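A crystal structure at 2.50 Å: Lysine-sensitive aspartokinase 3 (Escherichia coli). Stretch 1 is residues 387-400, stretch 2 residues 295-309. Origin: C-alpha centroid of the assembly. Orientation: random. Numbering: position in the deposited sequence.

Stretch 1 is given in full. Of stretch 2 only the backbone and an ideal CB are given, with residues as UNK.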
# COMPACT_ATOMS: atom_id res chain seq x y z
N ALA A 387 -7.61 8.82 13.15
CA ALA A 387 -7.24 7.76 14.08
C ALA A 387 -7.22 6.38 13.42
O ALA A 387 -8.13 6.04 12.66
CB ALA A 387 -8.20 7.77 15.26
N LEU A 388 -6.19 5.59 13.71
CA LEU A 388 -6.07 4.25 13.14
C LEU A 388 -6.72 3.19 14.01
O LEU A 388 -6.53 3.19 15.23
CB LEU A 388 -4.61 3.86 12.95
CG LEU A 388 -4.42 2.39 12.51
CD1 LEU A 388 -4.67 2.29 11.03
CD2 LEU A 388 -3.03 1.90 12.82
N VAL A 389 -7.48 2.29 13.39
CA VAL A 389 -8.10 1.19 14.11
C VAL A 389 -7.57 -0.11 13.52
O VAL A 389 -7.66 -0.34 12.31
CB VAL A 389 -9.65 1.23 14.02
CG1 VAL A 389 -10.24 -0.04 14.63
CG2 VAL A 389 -10.19 2.43 14.78
N ALA A 390 -7.02 -0.96 14.37
CA ALA A 390 -6.46 -2.22 13.93
C ALA A 390 -7.13 -3.43 14.57
O ALA A 390 -7.46 -3.41 15.75
CB ALA A 390 -4.99 -2.24 14.24
N LEU A 391 -7.33 -4.49 13.80
CA LEU A 391 -7.90 -5.73 14.32
C LEU A 391 -6.81 -6.77 14.25
O LEU A 391 -6.28 -7.07 13.19
CB LEU A 391 -9.06 -6.22 13.48
CG LEU A 391 -9.39 -7.69 13.79
CD1 LEU A 391 -9.92 -7.82 15.20
CD2 LEU A 391 -10.40 -8.22 12.80
N ILE A 392 -6.46 -7.33 15.39
CA ILE A 392 -5.42 -8.34 15.39
C ILE A 392 -5.99 -9.70 15.67
O ILE A 392 -6.86 -9.87 16.53
CB ILE A 392 -4.35 -8.00 16.42
CG1 ILE A 392 -3.68 -6.70 15.99
CG2 ILE A 392 -3.33 -9.15 16.53
CD1 ILE A 392 -2.43 -6.40 16.73
N GLY A 393 -5.49 -10.68 14.92
CA GLY A 393 -5.94 -12.04 15.07
C GLY A 393 -5.00 -12.96 14.33
O GLY A 393 -3.78 -12.72 14.29
N ASN A 394 -5.56 -13.99 13.71
CA ASN A 394 -4.74 -14.96 13.00
C ASN A 394 -5.40 -15.47 11.73
O ASN A 394 -6.59 -15.80 11.71
CB ASN A 394 -4.43 -16.11 13.96
CG ASN A 394 -3.94 -15.60 15.31
OD1 ASN A 394 -2.77 -15.25 15.46
ND2 ASN A 394 -4.84 -15.54 16.29
N ASP A 395 -4.62 -15.51 10.65
CA ASP A 395 -5.12 -15.98 9.36
C ASP A 395 -6.37 -15.25 8.86
O ASP A 395 -7.27 -15.86 8.28
CB ASP A 395 -5.41 -17.48 9.43
CG ASP A 395 -4.19 -18.28 9.86
OD1 ASP A 395 -4.30 -19.51 9.96
OD2 ASP A 395 -3.13 -17.66 10.10
N LEU A 396 -6.41 -13.94 9.08
CA LEU A 396 -7.54 -13.13 8.65
C LEU A 396 -7.60 -13.08 7.12
O LEU A 396 -8.68 -12.96 6.54
CB LEU A 396 -7.40 -11.70 9.19
CG LEU A 396 -7.15 -11.58 10.69
CD1 LEU A 396 -6.99 -10.12 11.07
CD2 LEU A 396 -8.31 -12.19 11.44
N SER A 397 -6.43 -13.19 6.48
CA SER A 397 -6.32 -13.13 5.02
C SER A 397 -6.87 -14.35 4.30
O SER A 397 -7.51 -14.22 3.26
CB SER A 397 -4.86 -12.91 4.61
OG SER A 397 -4.01 -13.91 5.16
N LYS A 398 -6.62 -15.54 4.84
CA LYS A 398 -7.11 -16.76 4.22
C LYS A 398 -8.33 -17.33 4.94
O LYS A 398 -8.56 -18.54 4.93
CB LYS A 398 -6.01 -17.82 4.17
CG LYS A 398 -4.85 -17.46 3.25
CD LYS A 398 -4.00 -18.67 2.92
CE LYS A 398 -2.99 -18.36 1.81
NZ LYS A 398 -2.30 -19.59 1.30
N ALA A 399 -9.12 -16.44 5.55
CA ALA A 399 -10.32 -16.84 6.28
C ALA A 399 -11.51 -16.13 5.66
O ALA A 399 -11.33 -15.23 4.85
CB ALA A 399 -10.18 -16.46 7.73
N CYS A 400 -12.72 -16.52 6.05
CA CYS A 400 -13.94 -15.93 5.48
C CYS A 400 -14.74 -14.99 6.38
O CYS A 400 -14.66 -15.05 7.60
CB CYS A 400 -14.88 -17.03 4.98
SG CYS A 400 -14.33 -17.82 3.47
N UNK A 295 -4.62 -22.59 20.49
CA UNK A 295 -5.41 -22.52 19.27
C UNK A 295 -5.87 -21.08 19.20
O UNK A 295 -7.00 -20.76 19.57
CB UNK A 295 -6.58 -23.51 19.26
N UNK A 296 -4.98 -20.19 18.74
CA UNK A 296 -5.17 -18.75 18.58
C UNK A 296 -6.48 -18.34 17.92
O UNK A 296 -6.80 -18.81 16.84
CB UNK A 296 -4.01 -18.18 17.76
N UNK A 297 -7.24 -17.45 18.56
CA UNK A 297 -8.52 -17.00 18.00
C UNK A 297 -8.35 -16.39 16.62
O UNK A 297 -7.24 -16.28 16.10
CB UNK A 297 -9.18 -15.98 18.93
N UNK A 298 -9.47 -16.00 16.02
CA UNK A 298 -9.43 -15.38 14.72
C UNK A 298 -9.32 -13.90 14.99
O UNK A 298 -8.74 -13.16 14.21
CB UNK A 298 -10.65 -15.73 13.87
N UNK A 299 -9.88 -13.49 16.12
CA UNK A 299 -9.85 -12.09 16.53
C UNK A 299 -9.41 -11.98 17.98
O UNK A 299 -10.17 -12.35 18.87
CB UNK A 299 -11.22 -11.44 16.34
N UNK A 300 -8.20 -11.48 18.23
CA UNK A 300 -7.72 -11.33 19.60
C UNK A 300 -8.18 -10.02 20.19
O UNK A 300 -8.76 -10.00 21.27
CB UNK A 300 -6.19 -11.42 19.65
N UNK A 301 -7.92 -8.93 19.48
CA UNK A 301 -8.28 -7.63 19.99
C UNK A 301 -8.30 -6.52 18.97
O UNK A 301 -8.06 -6.73 17.78
CB UNK A 301 -7.31 -7.25 21.11
N UNK A 302 -8.60 -5.32 19.46
CA UNK A 302 -8.65 -4.12 18.65
C UNK A 302 -7.67 -3.15 19.29
O UNK A 302 -7.53 -3.11 20.51
CB UNK A 302 -10.06 -3.54 18.56
N UNK A 303 -6.98 -2.38 18.46
CA UNK A 303 -6.00 -1.39 18.93
C UNK A 303 -6.28 -0.06 18.25
O UNK A 303 -6.59 -0.01 17.05
CB UNK A 303 -4.57 -1.85 18.65
N UNK A 304 -6.16 1.01 19.02
CA UNK A 304 -6.40 2.36 18.52
C UNK A 304 -5.11 3.18 18.57
O UNK A 304 -4.39 3.16 19.56
CB UNK A 304 -7.50 3.05 19.33
N UNK A 305 -4.82 3.88 17.48
CA UNK A 305 -3.63 4.74 17.41
C UNK A 305 -4.15 6.11 16.96
O UNK A 305 -4.56 6.30 15.82
CB UNK A 305 -2.57 4.19 16.46
N UNK A 306 -4.14 7.06 17.89
CA UNK A 306 -4.64 8.41 17.66
C UNK A 306 -3.68 9.40 17.02
O UNK A 306 -2.47 9.22 17.02
CB UNK A 306 -5.10 8.99 19.00
N UNK A 307 -4.27 10.49 16.52
CA UNK A 307 -3.53 11.57 15.89
C UNK A 307 -2.64 11.10 14.75
O UNK A 307 -1.46 11.44 14.67
CB UNK A 307 -2.68 12.29 16.94
N UNK A 308 -3.23 10.31 13.87
CA UNK A 308 -2.50 9.82 12.73
C UNK A 308 -2.61 10.89 11.65
O UNK A 308 -3.52 11.72 11.66
CB UNK A 308 -3.03 8.47 12.26
N UNK A 309 -1.65 10.89 10.74
CA UNK A 309 -1.64 11.85 9.65
C UNK A 309 -1.66 11.06 8.34
O UNK A 309 -0.90 10.09 8.19
CB UNK A 309 -0.42 12.78 9.73

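Position 295 has nothing of stretch 1 within 5.5 Å of its ideal CB, so the contact sets no preference; it is Asn-295. At 296 the ideal CB points toward stretch 1 and lies 3.1 Å from Asn-394 ND2, which favours a compact side chain; phi/psi of -46/127 also admits proline. Pro-296 is found, its CB 3.3 Å from Asn-394 ND2. Position 297, phi -57, again permits proline among others; in Pro-297 the carbonyl O accepts from Asn-394 ND2 at 2.5 Å.

At 298 the CB points away, yet the ideal CB of 298 is 4.9 Å from Leu-396 CD2 and about 6.2 Å from Ala-399 CB, within reach of a longer apolar chain that folds back. Leu-298 does so with chi1 t, bringing CD1 to 4.0 Å from both Leu-396 CD2 and Ala-399 CB.

The ideal CB of 299 is 4.0 Å from Leu-391 CD1, with Leu-396 beyond: an apolar surface for a large aliphatic or aromatic residue. Phe-299 places CD1 3.4 Å from Leu-391 CD2, while Leu-396 CD2 meets the ring edge, 3.6 Å from Phe-299 CE1. Gly-393 CA is 3.1 Å from Leu-298 O; an ideal CB on Gly-393 would fall 1.7 Å from that oxygen.

Position 300 points sideways, its ideal CB 3.6 Å from Ile-392 O, and many residues would fit; the backbone N of Arg-300 donates to Ile-392 O at 2.7 Å. At 301 the ideal CB is 5.3 Å from Ile-392 O, leaving size open. Ala-301 O accepts from Ile-392 N at 2.9 Å.

On the face of Val-389 and Leu-391, the ideal CB of 302 is 5.3 Å from Val-389 CG1, inviting a branched aliphatic residue; Leu-302 sets CD2 3.6 Å from Leu-391 CD1. Position 303 pairs with Ala-390 on the other face, where small or apolar residues would serve. Ala-303 CB is 4.4 Å from Ala-390 CB. Ala-303 N to Ala-390 O and Ala-390 N to Ala-303 O are both hydrogen bonds of 2.9 Å.

At 304 the ideal CB is 5.3 Å from Val-389 CG2; Leu, Ile, Val or Met would suit. Leu-304 CD1 reaches Ala-387 CB at 4.0 Å. At 305 the ideal CB sits 4.1 Å from Leu-388 CB, suiting an aliphatic stem. Arg-305 qualifies, and Leu-388 CD2 covers one guanidinium face.

Position 306 points away and is lightly constrained, its ideal CB 5.0 Å from Ala-387 CB; it is Arg-306. Position 307 has nothing within 5.5 Å, but phi/psi of 55/49 favours asparagine or glycine: Asn-307. Position 308 points toward stretch 1, favouring a methylene-bearing chain; Gln-308 packs CG 3.9 Å from Leu-388 CB, and its OE1 accepts from Arg-305 NE at 2.8 Å. At 309 nothing comes within 5.5 Å of the ideal CB, so the contact sets no preference; it is Thr-309.

Stretch 2 (295-309) NPPLFRALALRRNQT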
# COMPACT_ATOMS: atom_id res chain seq x y z
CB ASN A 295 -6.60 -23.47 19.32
CG ASN A 295 -6.19 -24.93 19.47
OD1 ASN A 295 -5.34 -25.42 18.72
ND2 ASN A 295 -6.78 -25.62 20.43
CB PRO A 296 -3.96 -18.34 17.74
CG PRO A 296 -2.91 -19.29 18.20
CD PRO A 296 -3.65 -20.60 18.25
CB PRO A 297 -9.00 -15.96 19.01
CG PRO A 297 -8.44 -16.47 20.30
CD PRO A 297 -7.03 -16.89 19.91
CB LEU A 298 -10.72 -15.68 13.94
CG LEU A 298 -10.73 -15.19 12.49
CD1 LEU A 298 -9.64 -15.91 11.70
CD2 LEU A 298 -12.09 -15.42 11.87
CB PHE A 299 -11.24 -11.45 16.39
CG PHE A 299 -11.84 -11.55 15.02
CD1 PHE A 299 -11.06 -11.39 13.88
CD2 PHE A 299 -13.21 -11.76 14.86
CE1 PHE A 299 -11.62 -11.42 12.61
CE2 PHE A 299 -13.79 -11.80 13.60
CZ PHE A 299 -12.99 -11.63 12.47
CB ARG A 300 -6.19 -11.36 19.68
CG ARG A 300 -5.55 -12.72 19.62
CD ARG A 300 -5.46 -13.42 20.97
NE ARG A 300 -4.56 -14.56 20.84
CZ ARG A 300 -4.35 -15.49 21.77
NH1 ARG A 300 -4.98 -15.44 22.93
NH2 ARG A 300 -3.49 -16.47 21.52
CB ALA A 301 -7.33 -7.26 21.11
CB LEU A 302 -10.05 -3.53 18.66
CG LEU A 302 -11.17 -4.44 18.16
CD1 LEU A 302 -12.51 -3.78 18.41
CD2 LEU A 302 -10.97 -4.74 16.68
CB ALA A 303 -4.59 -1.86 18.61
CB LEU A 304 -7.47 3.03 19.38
CG LEU A 304 -7.77 4.51 19.16
CD1 LEU A 304 -8.54 4.72 17.86
CD2 LEU A 304 -8.59 5.00 20.35
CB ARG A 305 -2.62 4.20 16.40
CG ARG A 305 -1.19 4.59 16.73
CD ARG A 305 -0.17 3.77 15.95
NE ARG A 305 -0.09 4.14 14.53
CZ ARG A 305 0.63 3.48 13.64
NH1 ARG A 305 1.34 2.42 14.02
NH2 ARG A 305 0.66 3.87 12.38
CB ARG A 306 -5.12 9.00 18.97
CG ARG A 306 -6.39 8.41 19.49
CD ARG A 306 -7.26 9.51 20.02
NE ARG A 306 -8.66 9.13 20.04
CZ ARG A 306 -9.62 9.84 19.45
NH1 ARG A 306 -9.32 10.95 18.80
NH2 ARG A 306 -10.88 9.44 19.54
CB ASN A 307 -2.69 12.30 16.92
CG ASN A 307 -3.48 12.62 18.16
OD1 ASN A 307 -4.59 13.14 18.07
ND2 ASN A 307 -2.90 12.32 19.33
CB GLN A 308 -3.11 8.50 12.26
CG GLN A 308 -3.15 7.44 13.35
CD GLN A 308 -1.77 7.02 13.84
OE1 GLN A 308 -1.02 6.36 13.13
NE2 GLN A 308 -1.44 7.40 15.06
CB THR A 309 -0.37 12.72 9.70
OG1 THR A 309 -0.26 13.31 11.01
CG2 THR A 309 -0.43 13.81 8.65
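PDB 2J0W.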